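Local structure of outer protein YopM (1JL5) at residues N41-W46 and R64-L69; E56-A61 and G82-P87; P273-S278 and E294-L299; C313-S318 and P333-R338. The protein serves as a leucine-rich-repeat effector and virulence factor of the plague bacterium, probably altering host cell physiology to promote bacterial survival in host tissues. All coordinates share one frame; numbering follows the deposited sequence.

Contact 1: residues N41-W46 and R64-L69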
loop_
_atom_site.group_PDB
_atom_site.type_symbol
_atom_site.label_atom_id
_atom_site.label_comp_id
_atom_site.label_asym_id
_atom_site.label_seq_id
_atom_site.Cartn_x
_atom_site.Cartn_y
_atom_site.Cartn_z
ATOM N N ASN A 41 -2.231 45.361 25.569
ATOM C CA ASN A 41 -1.152 45.101 26.497
ATOM C C ASN A 41 -1.267 43.722 27.093
ATOM O O ASN A 41 -0.267 43.046 27.294
ATOM C CB ASN A 41 -1.139 46.173 27.579
ATOM C CG ASN A 41 -0.770 47.529 27.028
ATOM O OD1 ASN A 41 -0.667 47.696 25.815
ATOM N ND2 ASN A 41 -0.569 48.501 27.904
ATOM N N ALA A 42 -2.489 43.302 27.381
ATOM C CA ALA A 42 -2.685 41.973 27.935
ATOM C C ALA A 42 -2.195 41.006 26.864
ATOM O O ALA A 42 -1.487 40.041 27.148
ATOM C CB ALA A 42 -4.159 41.735 28.231
ATOM N N TRP A 43 -2.545 41.302 25.620
ATOM C CA TRP A 43 -2.159 40.455 24.507
ATOM C C TRP A 43 -0.671 40.488 24.218
ATOM O O TRP A 43 -0.073 39.457 23.916
ATOM C CB TRP A 43 -2.956 40.841 23.267
ATOM C CG TRP A 43 -4.413 40.621 23.474
ATOM C CD1 TRP A 43 -4.984 39.754 24.359
ATOM C CD2 TRP A 43 -5.488 41.242 22.769
ATOM N NE1 TRP A 43 -6.347 39.794 24.247
ATOM C CE2 TRP A 43 -6.687 40.698 23.278
ATOM C CE3 TRP A 43 -5.560 42.201 21.755
ATOM C CZ2 TRP A 43 -7.943 41.084 22.807
ATOM C CZ3 TRP A 43 -6.808 42.583 21.286
ATOM C CH2 TRP A 43 -7.983 42.025 21.813
ATOM N N SER A 44 -0.070 41.668 24.313
ATOM C CA SER A 44 1.356 41.780 24.071
ATOM C C SER A 44 2.099 41.068 25.181
ATOM O O SER A 44 3.149 40.481 24.950
ATOM C CB SER A 44 1.768 43.246 24.001
ATOM O OG SER A 44 1.215 43.829 22.832
ATOM N N GLU A 45 1.548 41.112 26.388
ATOM C CA GLU A 45 2.176 40.448 27.521
ATOM C C GLU A 45 2.101 38.952 27.246
ATOM O O GLU A 45 3.073 38.215 27.412
ATOM C CB GLU A 45 1.432 40.786 28.810
ATOM C CG GLU A 45 2.062 40.217 30.072
ATOM C CD GLU A 45 3.544 40.543 30.187
ATOM O OE1 GLU A 45 3.950 41.657 29.785
ATOM O OE2 GLU A 45 4.302 39.686 30.694
ATOM N N TRP A 46 0.924 38.514 26.824
ATOM C CA TRP A 46 0.707 37.118 26.505
ATOM C C TRP A 46 1.675 36.752 25.386
ATOM O O TRP A 46 2.329 35.716 25.428
ATOM C CB TRP A 46 -0.729 36.917 26.044
ATOM C CG TRP A 46 -0.960 35.605 25.404
ATOM C CD1 TRP A 46 -1.086 34.396 26.022
ATOM C CD2 TRP A 46 -1.091 35.361 24.006
ATOM N NE1 TRP A 46 -1.289 33.412 25.094
ATOM C CE2 TRP A 46 -1.294 33.975 23.844
ATOM C CE3 TRP A 46 -1.053 36.180 22.869
ATOM C CZ2 TRP A 46 -1.465 33.388 22.592
ATOM C CZ3 TRP A 46 -1.226 35.595 21.621
ATOM C CH2 TRP A 46 -1.426 34.211 21.494
ATOM N N ARG A 64 -4.399 39.129 15.270
ATOM C CA ARG A 64 -5.774 38.693 15.037
ATOM C C ARG A 64 -6.637 39.244 16.161
ATOM O O ARG A 64 -7.728 39.762 15.935
ATOM C CB ARG A 64 -5.866 37.165 15.049
ATOM C CG ARG A 64 -4.934 36.438 14.086
ATOM C CD ARG A 64 -5.456 36.449 12.668
ATOM N NE ARG A 64 -4.570 35.718 11.762
ATOM C CZ ARG A 64 -4.384 34.402 11.784
ATOM N NH1 ARG A 64 -5.027 33.647 12.665
ATOM N NH2 ARG A 64 -3.543 33.838 10.926
ATOM N N LEU A 65 -6.135 39.117 17.382
ATOM C CA LEU A 65 -6.848 39.596 18.556
ATOM C C LEU A 65 -7.157 41.076 18.423
ATOM O O LEU A 65 -8.295 41.507 18.601
ATOM C CB LEU A 65 -6.004 39.354 19.803
ATOM C CG LEU A 65 -5.953 37.900 20.262
ATOM C CD1 LEU A 65 -4.758 37.676 21.164
ATOM C CD2 LEU A 65 -7.258 37.565 20.972
ATOM N N ARG A 66 -6.128 41.848 18.108
ATOM C CA ARG A 66 -6.273 43.285 17.959
ATOM C C ARG A 66 -7.267 43.607 16.863
ATOM O O ARG A 66 -8.203 44.380 17.070
ATOM C CB ARG A 66 -4.920 43.914 17.633
ATOM C CG ARG A 66 -3.869 43.684 18.696
ATOM C CD ARG A 66 -2.583 44.357 18.295
ATOM N NE ARG A 66 -2.795 45.787 18.118
ATOM C CZ ARG A 66 -2.309 46.718 18.930
ATOM N NH1 ARG A 66 -1.573 46.372 19.978
ATOM N NH2 ARG A 66 -2.567 47.994 18.693
ATOM N N ASP A 67 -7.064 43.012 15.692
ATOM C CA ASP A 67 -7.957 43.256 14.576
ATOM C C ASP A 67 -9.378 42.926 14.995
ATOM O O ASP A 67 -10.314 43.675 14.718
ATOM C CB ASP A 67 -7.566 42.400 13.375
ATOM C CG ASP A 67 -8.333 42.782 12.134
ATOM O OD1 ASP A 67 -8.205 43.949 11.708
ATOM O OD2 ASP A 67 -9.068 41.928 11.590
ATOM N N CYS A 68 -9.532 41.802 15.678
ATOM C CA CYS A 68 -10.841 41.389 16.138
ATOM C C CYS A 68 -11.412 42.441 17.071
ATOM O O CYS A 68 -12.557 42.869 16.925
ATOM C CB CYS A 68 -10.748 40.060 16.872
ATOM S SG CYS A 68 -12.316 39.558 17.556
ATOM N N LEU A 69 -10.602 42.851 18.039
ATOM C CA LEU A 69 -11.013 43.857 19.001
ATOM C C LEU A 69 -11.372 45.153 18.288
ATOM O O LEU A 69 -12.452 45.704 18.493
ATOM C CB LEU A 69 -9.884 44.119 19.993
ATOM C CG LEU A 69 -10.214 45.026 21.178
ATOM C CD1 LEU A 69 -11.248 44.353 22.061
ATOM C CD2 LEU A 69 -8.949 45.312 21.963
HETATM O O HOH W 1 -1.248 44.056 21.510
#
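W43 of helix 36-48 lays a face of its indole on L65 of helix 58-71, a case of one large flat side chain filling much of the gap between two helices. The segments run nearly antiparallel, at 168°, with their axes 10.5 Å apart. L65 CB stands over the six-membered ring, 3.5 Å from its centroid and 11° off the normal, a CH-pi contact, while L65 CD1 lies 3.8 Å from W43 CG. Chi1 (-63°) sets CG of W43 beside the backbone N. At the ring's edge, in its plane, L69 CB lies 3.4 Å from W43 CH2. R66 CG flanks the same ring, 3.8 Å from W43 CE3.

The packing is looser around this centre. W46 meets L65 at about a right angle, and its CZ3 comes no closer than 4.1 Å to L65 CD1. On the polar side a water mediates, accepting from R66 NH1 and donating to S44 OG, each at 2.8 Å. The R66 chain bends at chi3 on its way there, and R66 also makes a cation-pi contact with Y40.

The indole nitrogens are satisfied outside the pair, W43 NE1 by E88 O and W46 NE1 by S85 OG. W43, W46 and L65 all touch P87, and L65 and C68 rest on L76 of strand 75-77, so the helical hairpin covers the beginning of the repeat array.

Contact 2: residues E56-A61 and G82-P87; sequences EQREMA and GLSSLP
The guanidinium of R58 turns its edge to S84, whose OG lies in the guanidinium plane 2.9 Å from NH2, although that bond is weak and bent (122°). Also at the edge and in plane are E56 OE1 and a water. A cation-pi contact joins this group to W46 of helix 36-48, whose O accepts from R58 NH1.

E56 OE1 is the hub. R58, with its chain extended from CG to NE, grips it side-on in a salt bridge, with NE at 2.8 Å and NH2 at 2.9 Å from that one oxygen. From the other segment S84 N reaches E56 OE1 at 2.7 Å in a fairly straight bond (166°), arriving from above the carboxylate plane (63° out of it). Three donors thus converge on this one oxygen, which would favour an ionised carboxylate. The other oxygen, OE2, lies implausibly close to S84 OG, and its position is doubtful. The in-plane water accepts from R58 NH2 at 2.8 Å and pairs with S85 OG, which W46 NE1 also engages.

Beneath this network L83 supplies the apolar part: CD1 meets A61 CB at 3.6 Å, and CD2 lies 3.9 Å from R58 CG. L83 N in turn donates to N101 OD1 in the next repeat. Such joining of a helix to the first turn of the solenoid is consistent with a helical N-terminal cap, as in leucine-rich-repeat effectors of the type III secretion family.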
loop_
_atom_site.group_PDB
_atom_site.type_symbol
_atom_site.label_atom_id
_atom_site.label_comp_id
_atom_site.label_asym_id
_atom_site.label_seq_id
_atom_site.Cartn_x
_atom_site.Cartn_y
_atom_site.Cartn_z
ATOM N N GLU A 56 5.108 29.202 18.784
ATOM C CA GLU A 56 3.807 29.811 18.981
ATOM C C GLU A 56 3.793 31.116 18.214
ATOM O O GLU A 56 4.709 31.926 18.321
ATOM C CB GLU A 56 3.549 30.058 20.460
ATOM C CG GLU A 56 3.560 28.789 21.267
ATOM C CD GLU A 56 2.797 28.924 22.550
ATOM O OE1 GLU A 56 1.804 29.679 22.563
ATOM O OE2 GLU A 56 3.175 28.264 23.535
ATOM N N GLN A 57 2.763 31.305 17.410
ATOM C CA GLN A 57 2.648 32.508 16.616
ATOM C C GLN A 57 1.733 33.489 17.324
ATOM O O GLN A 57 0.675 33.864 16.830
ATOM C CB GLN A 57 2.125 32.136 15.236
ATOM C CG GLN A 57 3.070 31.172 14.549
ATOM C CD GLN A 57 2.520 30.625 13.265
ATOM O OE1 GLN A 57 1.505 29.933 13.258
ATOM N NE2 GLN A 57 3.188 30.929 12.160
ATOM N N ARG A 58 2.161 33.893 18.510
ATOM C CA ARG A 58 1.383 34.818 19.301
ATOM C C ARG A 58 1.322 36.180 18.644
ATOM O O ARG A 58 0.333 36.888 18.782
ATOM C CB ARG A 58 1.966 34.907 20.700
ATOM C CG ARG A 58 2.005 33.555 21.351
ATOM C CD ARG A 58 2.022 33.648 22.845
ATOM N NE ARG A 58 1.867 32.327 23.434
ATOM C CZ ARG A 58 1.755 32.106 24.737
ATOM N NH1 ARG A 58 1.781 33.127 25.582
ATOM N NH2 ARG A 58 1.620 30.868 25.192
ATOM N N GLU A 59 2.367 36.544 17.912
ATOM C CA GLU A 59 2.354 37.836 17.249
ATOM C C GLU A 59 1.174 37.882 16.298
ATOM O O GLU A 59 0.412 38.846 16.283
ATOM C CB GLU A 59 3.642 38.071 16.471
ATOM C CG GLU A 59 3.619 39.376 15.699
ATOM C CD GLU A 59 4.958 39.705 15.095
ATOM O OE1 GLU A 59 5.960 39.633 15.832
ATOM O OE2 GLU A 59 5.018 40.043 13.891
ATOM N N MET A 60 1.025 36.827 15.504
ATOM C CA MET A 60 -0.082 36.755 14.564
ATOM C C MET A 60 -1.374 36.718 15.361
ATOM O O MET A 60 -2.351 37.377 15.014
ATOM C CB MET A 60 0.022 35.496 13.705
ATOM C CG MET A 60 -1.154 35.310 12.754
ATOM S SD MET A 60 -1.216 36.559 11.453
ATOM C CE MET A 60 -2.350 37.755 12.136
ATOM N N ALA A 61 -1.372 35.936 16.434
ATOM C CA ALA A 61 -2.548 35.828 17.277
ATOM C C ALA A 61 -2.912 37.212 17.801
ATOM O O ALA A 61 -4.056 37.646 17.682
ATOM C CB ALA A 61 -2.277 34.884 18.433
ATOM N N GLY A 82 -0.100 27.523 16.944
ATOM C CA GLY A 82 0.701 26.855 17.951
ATOM C C GLY A 82 0.553 27.457 19.330
ATOM O O GLY A 82 1.424 27.298 20.181
ATOM N N LEU A 83 -0.559 28.140 19.562
ATOM C CA LEU A 83 -0.797 28.776 20.849
ATOM C C LEU A 83 -1.002 27.770 21.968
ATOM O O LEU A 83 -1.899 26.934 21.899
ATOM C CB LEU A 83 -2.015 29.685 20.749
ATOM C CG LEU A 83 -1.964 30.604 19.533
ATOM C CD1 LEU A 83 -3.168 31.525 19.545
ATOM C CD2 LEU A 83 -0.663 31.401 19.543
ATOM N N SER A 84 -0.164 27.846 22.996
ATOM C CA SER A 84 -0.287 26.943 24.128
ATOM C C SER A 84 -1.310 27.535 25.085
ATOM O O SER A 84 -1.674 26.926 26.086
ATOM C CB SER A 84 1.057 26.768 24.833
ATOM O OG SER A 84 1.588 28.014 25.234
ATOM N N SER A 85 -1.767 28.737 24.768
ATOM C CA SER A 85 -2.773 29.396 25.583
ATOM C C SER A 85 -3.295 30.574 24.801
ATOM O O SER A 85 -2.686 31.008 23.821
ATOM C CB SER A 85 -2.186 29.906 26.903
ATOM O OG SER A 85 -1.418 31.080 26.687
ATOM N N LEU A 86 -4.442 31.072 25.226
ATOM C CA LEU A 86 -5.031 32.228 24.596
ATOM C C LEU A 86 -5.123 33.262 25.686
ATOM O O LEU A 86 -5.369 32.936 26.842
ATOM C CB LEU A 86 -6.434 31.931 24.072
ATOM C CG LEU A 86 -6.551 30.905 22.949
ATOM C CD1 LEU A 86 -7.992 30.861 22.465
ATOM C CD2 LEU A 86 -5.616 31.287 21.810
ATOM N N PRO A 87 -4.894 34.526 25.341
ATOM C CA PRO A 87 -4.983 35.563 26.359
ATOM C C PRO A 87 -6.467 35.871 26.458
ATOM O O PRO A 87 -7.284 35.207 25.813
ATOM C CB PRO A 87 -4.199 36.700 25.739
ATOM C CG PRO A 87 -4.575 36.574 24.294
ATOM C CD PRO A 87 -4.490 35.088 24.041
HETATM O O HOH W 2 1.022 29.621 27.586
#

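Contact 3: residues P273-S278 and E294-L299; sequences PELPQS and ELPPNL. With CA (calcium ion), chain E.
A calcium site bridging successive repeats marks one end of this contact, with E274 and E294 holding the ion between them. Both carboxylates are bidentate: the calcium ion lies 2.4 Å from E274 OE1 and 2.8 Å from OE2, and 2.2 Å from E294 OE1 and 2.4 Å from OE2. Two waters add to the shell. The carboxylate planes are turned 76° apart around the ion. E274 OE2 and E294 OE1 approach to 3.0 Å, a spacing of two acceptors that the shared cation would offset. The two chains arrive differently: E294 is extended beyond CG, whereas E274 bends at chi2 (-58°), turning CD back toward the metal. A further water accepts from L275 N and can donate to E294 OE1, tying the metal ligand to the opposite backbone.

Away from the ion the contact becomes apolar. L275 crosses P296 obliquely and packs tightly, with CD1 3.3 Å from P296 CD. Q277 meets P297 at about a right angle through CB and CG. At the far end N298 ND2 donates to Q277 O at 2.6 Å (153°), tilted from the carbonyl plane, and another water connects this amide to Q277 OE1. The type I turn from P296 to L299 carries N298, which also packs on Q57 of a second subunit.

Staggered by about twenty residues, the two segments stack as equivalent proline-rich loops of a short-repeat solenoid, in which leucines such as L275 and L295 recur at matching positions on successive turns.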
loop_
_atom_site.group_PDB
_atom_site.type_symbol
_atom_site.label_atom_id
_atom_site.label_comp_id
_atom_site.label_asym_id
_atom_site.label_seq_id
_atom_site.Cartn_x
_atom_site.Cartn_y
_atom_site.Cartn_z
ATOM N N PRO A 273 -32.019 -6.599 6.227
ATOM C CA PRO A 273 -33.479 -6.565 6.238
ATOM C C PRO A 273 -33.849 -5.982 4.887
ATOM O O PRO A 273 -32.969 -5.635 4.100
ATOM C CB PRO A 273 -33.795 -5.614 7.392
ATOM C CG PRO A 273 -32.600 -4.711 7.433
ATOM C CD PRO A 273 -31.449 -5.655 7.201
ATOM N N GLU A 274 -35.135 -5.889 4.592
ATOM C CA GLU A 274 -35.522 -5.303 3.328
ATOM C C GLU A 274 -34.799 -3.975 3.237
ATOM O O GLU A 274 -34.752 -3.213 4.197
ATOM C CB GLU A 274 -37.033 -5.100 3.275
ATOM C CG GLU A 274 -37.755 -6.302 2.721
ATOM C CD GLU A 274 -37.272 -6.651 1.337
ATOM O OE1 GLU A 274 -37.109 -5.725 0.514
ATOM O OE2 GLU A 274 -37.060 -7.848 1.070
ATOM N N LEU A 275 -34.217 -3.699 2.084
ATOM C CA LEU A 275 -33.488 -2.464 1.927
ATOM C C LEU A 275 -34.349 -1.339 1.400
ATOM O O LEU A 275 -35.038 -1.488 0.395
ATOM C CB LEU A 275 -32.304 -2.676 0.991
ATOM C CG LEU A 275 -31.270 -3.664 1.528
ATOM C CD1 LEU A 275 -30.170 -3.858 0.494
ATOM C CD2 LEU A 275 -30.699 -3.136 2.844
ATOM N N PRO A 276 -34.336 -0.194 2.089
ATOM C CA PRO A 276 -35.140 0.927 1.614
ATOM C C PRO A 276 -34.718 1.214 0.184
ATOM O O PRO A 276 -33.533 1.157 -0.147
ATOM C CB PRO A 276 -34.752 2.048 2.570
ATOM C CG PRO A 276 -34.523 1.297 3.854
ATOM C CD PRO A 276 -33.710 0.115 3.386
ATOM N N GLN A 277 -35.684 1.511 -0.672
ATOM C CA GLN A 277 -35.370 1.796 -2.058
ATOM C C GLN A 277 -34.630 3.106 -2.167
ATOM O O GLN A 277 -34.095 3.447 -3.212
ATOM C CB GLN A 277 -36.647 1.837 -2.871
ATOM C CG GLN A 277 -37.294 0.486 -2.958
ATOM C CD GLN A 277 -38.691 0.579 -3.476
ATOM O OE1 GLN A 277 -38.920 1.080 -4.576
ATOM N NE2 GLN A 277 -39.646 0.106 -2.686
ATOM N N SER A 278 -34.608 3.846 -1.072
ATOM C CA SER A 278 -33.909 5.116 -1.040
ATOM C C SER A 278 -32.414 4.850 -0.874
ATOM O O SER A 278 -31.596 5.756 -1.003
ATOM C CB SER A 278 -34.409 5.937 0.137
ATOM O OG SER A 278 -34.469 5.126 1.298
ATOM N N GLU A 294 -30.765 -9.385 -3.032
ATOM C CA GLU A 294 -31.406 -8.176 -3.521
ATOM C C GLU A 294 -30.566 -6.948 -3.290
ATOM O O GLU A 294 -29.791 -6.865 -2.336
ATOM C CB GLU A 294 -32.728 -7.921 -2.804
ATOM C CG GLU A 294 -33.811 -8.925 -3.013
ATOM C CD GLU A 294 -35.119 -8.423 -2.447
ATOM O OE1 GLU A 294 -35.143 -8.063 -1.248
ATOM O OE2 GLU A 294 -36.106 -8.378 -3.209
ATOM N N LEU A 295 -30.762 -5.974 -4.161
ATOM C CA LEU A 295 -30.076 -4.713 -4.039
ATOM C C LEU A 295 -31.110 -3.647 -4.293
ATOM O O LEU A 295 -31.991 -3.813 -5.132
ATOM C CB LEU A 295 -28.941 -4.615 -5.050
ATOM C CG LEU A 295 -27.785 -5.557 -4.720
ATOM C CD1 LEU A 295 -26.716 -5.430 -5.784
ATOM C CD2 LEU A 295 -27.233 -5.214 -3.335
ATOM N N PRO A 296 -31.045 -2.552 -3.537
ATOM C CA PRO A 296 -32.000 -1.460 -3.712
ATOM C C PRO A 296 -31.969 -1.065 -5.194
ATOM O O PRO A 296 -30.909 -1.049 -5.817
ATOM C CB PRO A 296 -31.441 -0.384 -2.792
ATOM C CG PRO A 296 -30.814 -1.173 -1.698
ATOM C CD PRO A 296 -30.100 -2.261 -2.447
ATOM N N PRO A 297 -33.130 -0.734 -5.771
ATOM C CA PRO A 297 -33.239 -0.351 -7.182
ATOM C C PRO A 297 -32.505 0.923 -7.575
ATOM O O PRO A 297 -32.227 1.144 -8.751
ATOM C CB PRO A 297 -34.746 -0.224 -7.376
ATOM C CG PRO A 297 -35.174 0.341 -6.067
ATOM C CD PRO A 297 -34.409 -0.513 -5.074
ATOM N N ASN A 298 -32.195 1.759 -6.592
ATOM C CA ASN A 298 -31.512 3.017 -6.855
ATOM C C ASN A 298 -30.126 3.053 -6.243
ATOM O O ASN A 298 -29.547 4.121 -6.057
ATOM C CB ASN A 298 -32.340 4.168 -6.297
ATOM C CG ASN A 298 -33.789 4.068 -6.695
ATOM O OD1 ASN A 298 -34.108 4.006 -7.881
ATOM N ND2 ASN A 298 -34.680 4.035 -5.705
ATOM N N LEU A 299 -29.595 1.884 -5.923
ATOM C CA LEU A 299 -28.276 1.814 -5.322
ATOM C C LEU A 299 -27.236 2.360 -6.292
ATOM O O LEU A 299 -27.188 1.955 -7.449
ATOM C CB LEU A 299 -27.937 0.364 -4.977
ATOM C CG LEU A 299 -26.819 0.164 -3.959
ATOM C CD1 LEU A 299 -27.285 0.659 -2.591
ATOM C CD2 LEU A 299 -26.454 -1.308 -3.896
HETATM CA CA CA E . -36.974 -6.916 -1.517
HETATM O O HOH W 3 -34.174 -5.579 0.131
HETATM O O HOH W 4 -37.484 2.896 -6.468
HETATM O O HOH W 5 -37.736 -9.403 -1.176
HETATM O O HOH W 6 -39.325 -6.514 -1.453
#

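Contact 4: residues C313-S318 and P333-R338; sequences CDLPPS and PALPPR
Apolar packing between loops of consecutive repeats brings L315 against P333 and P336, just ahead of strands 321-323 and 341-343. The segments run nearly parallel, 4° apart in overall direction, with L315 settling between P333 and P336. L315 crosses P333 at about a right angle, and the pair is tighter than usual, with L315 CG 3.4 Å from P333 CG. Its CG lies beside the backbone N (chi1 -53°), and from there CD1 reaches P336 CD at 3.5 Å and the methyl L335 CD2 at 4.1 Å. P336 CB fits against P316 O at 3.3 Å.

At the far end the R338 chain bends at chi2 and chi3, and S318 O lies over one guanidinium face, offset toward the rim. Its NH1 forms a salt bridge with E320. The same NH1 donates to N80 O of a second subunit, and NH2 to G55 O of that subunit.

Water mediates between polar groups of the two segments. One molecule accepts from L315 N at 2.6 Å and donates to A334 O at 2.5 Å; another accepts from A334 N at 2.7 Å and donates weakly to D314 OD1. Proline at five of the twelve positions removes backbone N-H donors, and no direct hydrogen bond joins the two segments. Cohesion here therefore rests on leucine-proline packing and bridging waters, with R338 shared between E320 of its own chain and the second subunit.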
loop_
_atom_site.group_PDB
_atom_site.type_symbol
_atom_site.label_atom_id
_atom_site.label_comp_id
_atom_site.label_asym_id
_atom_site.label_seq_id
_atom_site.Cartn_x
_atom_site.Cartn_y
_atom_site.Cartn_z
ATOM N N CYS A 313 -26.954 -10.842 -6.956
ATOM C CA CYS A 313 -28.251 -10.772 -7.594
ATOM C C CYS A 313 -28.019 -9.771 -8.714
ATOM O O CYS A 313 -26.937 -9.193 -8.820
ATOM C CB CYS A 313 -29.263 -10.203 -6.617
ATOM S SG CYS A 313 -28.666 -8.663 -5.902
ATOM N N ASP A 314 -29.025 -9.562 -9.549
ATOM C CA ASP A 314 -28.880 -8.604 -10.623
ATOM C C ASP A 314 -28.571 -7.271 -9.982
ATOM O O ASP A 314 -29.034 -6.972 -8.883
ATOM C CB ASP A 314 -30.163 -8.506 -11.446
ATOM C CG ASP A 314 -30.461 -9.779 -12.196
ATOM O OD1 ASP A 314 -29.520 -10.354 -12.785
ATOM O OD2 ASP A 314 -31.634 -10.200 -12.200
ATOM N N LEU A 315 -27.775 -6.470 -10.669
ATOM C CA LEU A 315 -27.404 -5.175 -10.148
ATOM C C LEU A 315 -28.379 -4.121 -10.635
ATOM O O LEU A 315 -28.799 -4.136 -11.788
ATOM C CB LEU A 315 -25.989 -4.837 -10.602
ATOM C CG LEU A 315 -24.996 -5.945 -10.245
ATOM C CD1 LEU A 315 -23.673 -5.703 -10.945
ATOM C CD2 LEU A 315 -24.831 -6.001 -8.730
ATOM N N PRO A 316 -28.767 -3.199 -9.750
ATOM C CA PRO A 316 -29.698 -2.152 -10.160
ATOM C C PRO A 316 -29.016 -1.314 -11.235
ATOM O O PRO A 316 -27.827 -1.017 -11.137
ATOM C CB PRO A 316 -29.940 -1.378 -8.863
ATOM C CG PRO A 316 -28.664 -1.574 -8.108
ATOM C CD PRO A 316 -28.356 -3.029 -8.347
ATOM N N PRO A 317 -29.753 -0.944 -12.294
ATOM C CA PRO A 317 -29.160 -0.140 -13.365
ATOM C C PRO A 317 -28.590 1.183 -12.866
ATOM O O PRO A 317 -27.832 1.843 -13.561
ATOM C CB PRO A 317 -30.324 0.040 -14.343
ATOM C CG PRO A 317 -31.528 -0.049 -13.462
ATOM C CD PRO A 317 -31.177 -1.198 -12.557
ATOM N N SER A 318 -28.949 1.556 -11.647
ATOM C CA SER A 318 -28.470 2.796 -11.051
ATOM C C SER A 318 -27.051 2.646 -10.508
ATOM O O SER A 318 -26.352 3.634 -10.271
ATOM C CB SER A 318 -29.380 3.178 -9.899
ATOM O OG SER A 318 -29.475 2.088 -8.999
ATOM N N PRO A 333 -22.813 -10.552 -12.215
ATOM C CA PRO A 333 -24.034 -10.470 -13.012
ATOM C C PRO A 333 -23.798 -9.421 -14.090
ATOM O O PRO A 333 -22.750 -8.765 -14.105
ATOM C CB PRO A 333 -25.079 -10.025 -11.996
ATOM C CG PRO A 333 -24.282 -9.177 -11.064
ATOM C CD PRO A 333 -23.016 -9.979 -10.877
ATOM N N ALA A 334 -24.755 -9.270 -14.999
ATOM C CA ALA A 334 -24.627 -8.277 -16.048
ATOM C C ALA A 334 -24.323 -6.969 -15.339
ATOM O O ALA A 334 -24.923 -6.651 -14.314
ATOM C CB ALA A 334 -25.926 -8.166 -16.834
ATOM N N LEU A 335 -23.374 -6.217 -15.868
ATOM C CA LEU A 335 -23.019 -4.962 -15.248
ATOM C C LEU A 335 -23.955 -3.861 -15.706
ATOM O O LEU A 335 -24.185 -3.685 -16.899
ATOM C CB LEU A 335 -21.581 -4.601 -15.595
ATOM C CG LEU A 335 -20.555 -5.633 -15.138
ATOM C CD1 LEU A 335 -19.173 -5.199 -15.586
ATOM C CD2 LEU A 335 -20.625 -5.786 -13.622
ATOM N N PRO A 336 -24.525 -3.113 -14.756
ATOM C CA PRO A 336 -25.428 -2.035 -15.151
ATOM C C PRO A 336 -24.678 -1.040 -16.027
ATOM O O PRO A 336 -23.531 -0.697 -15.745
ATOM C CB PRO A 336 -25.861 -1.442 -13.810
ATOM C CG PRO A 336 -24.712 -1.755 -12.900
ATOM C CD PRO A 336 -24.354 -3.158 -13.296
ATOM N N PRO A 337 -25.302 -0.590 -17.129
ATOM C CA PRO A 337 -24.623 0.369 -18.003
ATOM C C PRO A 337 -24.183 1.649 -17.304
ATOM O O PRO A 337 -23.336 2.372 -17.808
ATOM C CB PRO A 337 -25.640 0.612 -19.127
ATOM C CG PRO A 337 -26.950 0.125 -18.561
ATOM C CD PRO A 337 -26.546 -1.071 -17.749
ATOM N N ARG A 338 -24.747 1.928 -16.140
ATOM C CA ARG A 338 -24.364 3.125 -15.408
ATOM C C ARG A 338 -23.108 2.864 -14.582
ATOM O O ARG A 338 -22.474 3.797 -14.102
ATOM C CB ARG A 338 -25.493 3.570 -14.474
ATOM C CG ARG A 338 -25.933 4.993 -14.717
ATOM C CD ARG A 338 -25.836 5.857 -13.480
ATOM N NE ARG A 338 -27.162 6.206 -12.998
ATOM C CZ ARG A 338 -27.411 7.108 -12.058
ATOM N NH1 ARG A 338 -26.418 7.772 -11.478
ATOM N NH2 ARG A 338 -28.662 7.348 -11.701
HETATM O O HOH W 7 -26.938 -10.796 -14.952
HETATM O O HOH W 8 -27.034 -7.289 -13.058
#

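How the contacts relate
The four contacts illustrate how a solenoid is capped and then extended. Contacts 1 and 2 come first and cross along the chain, share helix 58-71 and have centres 10 Å apart. Contacts 3 and 4 follow in series with centres 13 Å apart, joined where S318 OG meets P297 O and L299 O. The two pairs lie on opposite sides of the chain's centre, their centres 52 to 61 Å apart, with the strands from 95-97 to 261-263 between them. Assembly brings the distant regions together: R338 in contact 4 pairs weakly with Q57 of a second subunit, a residue belonging to contact 2, as copies associate in the tetramer.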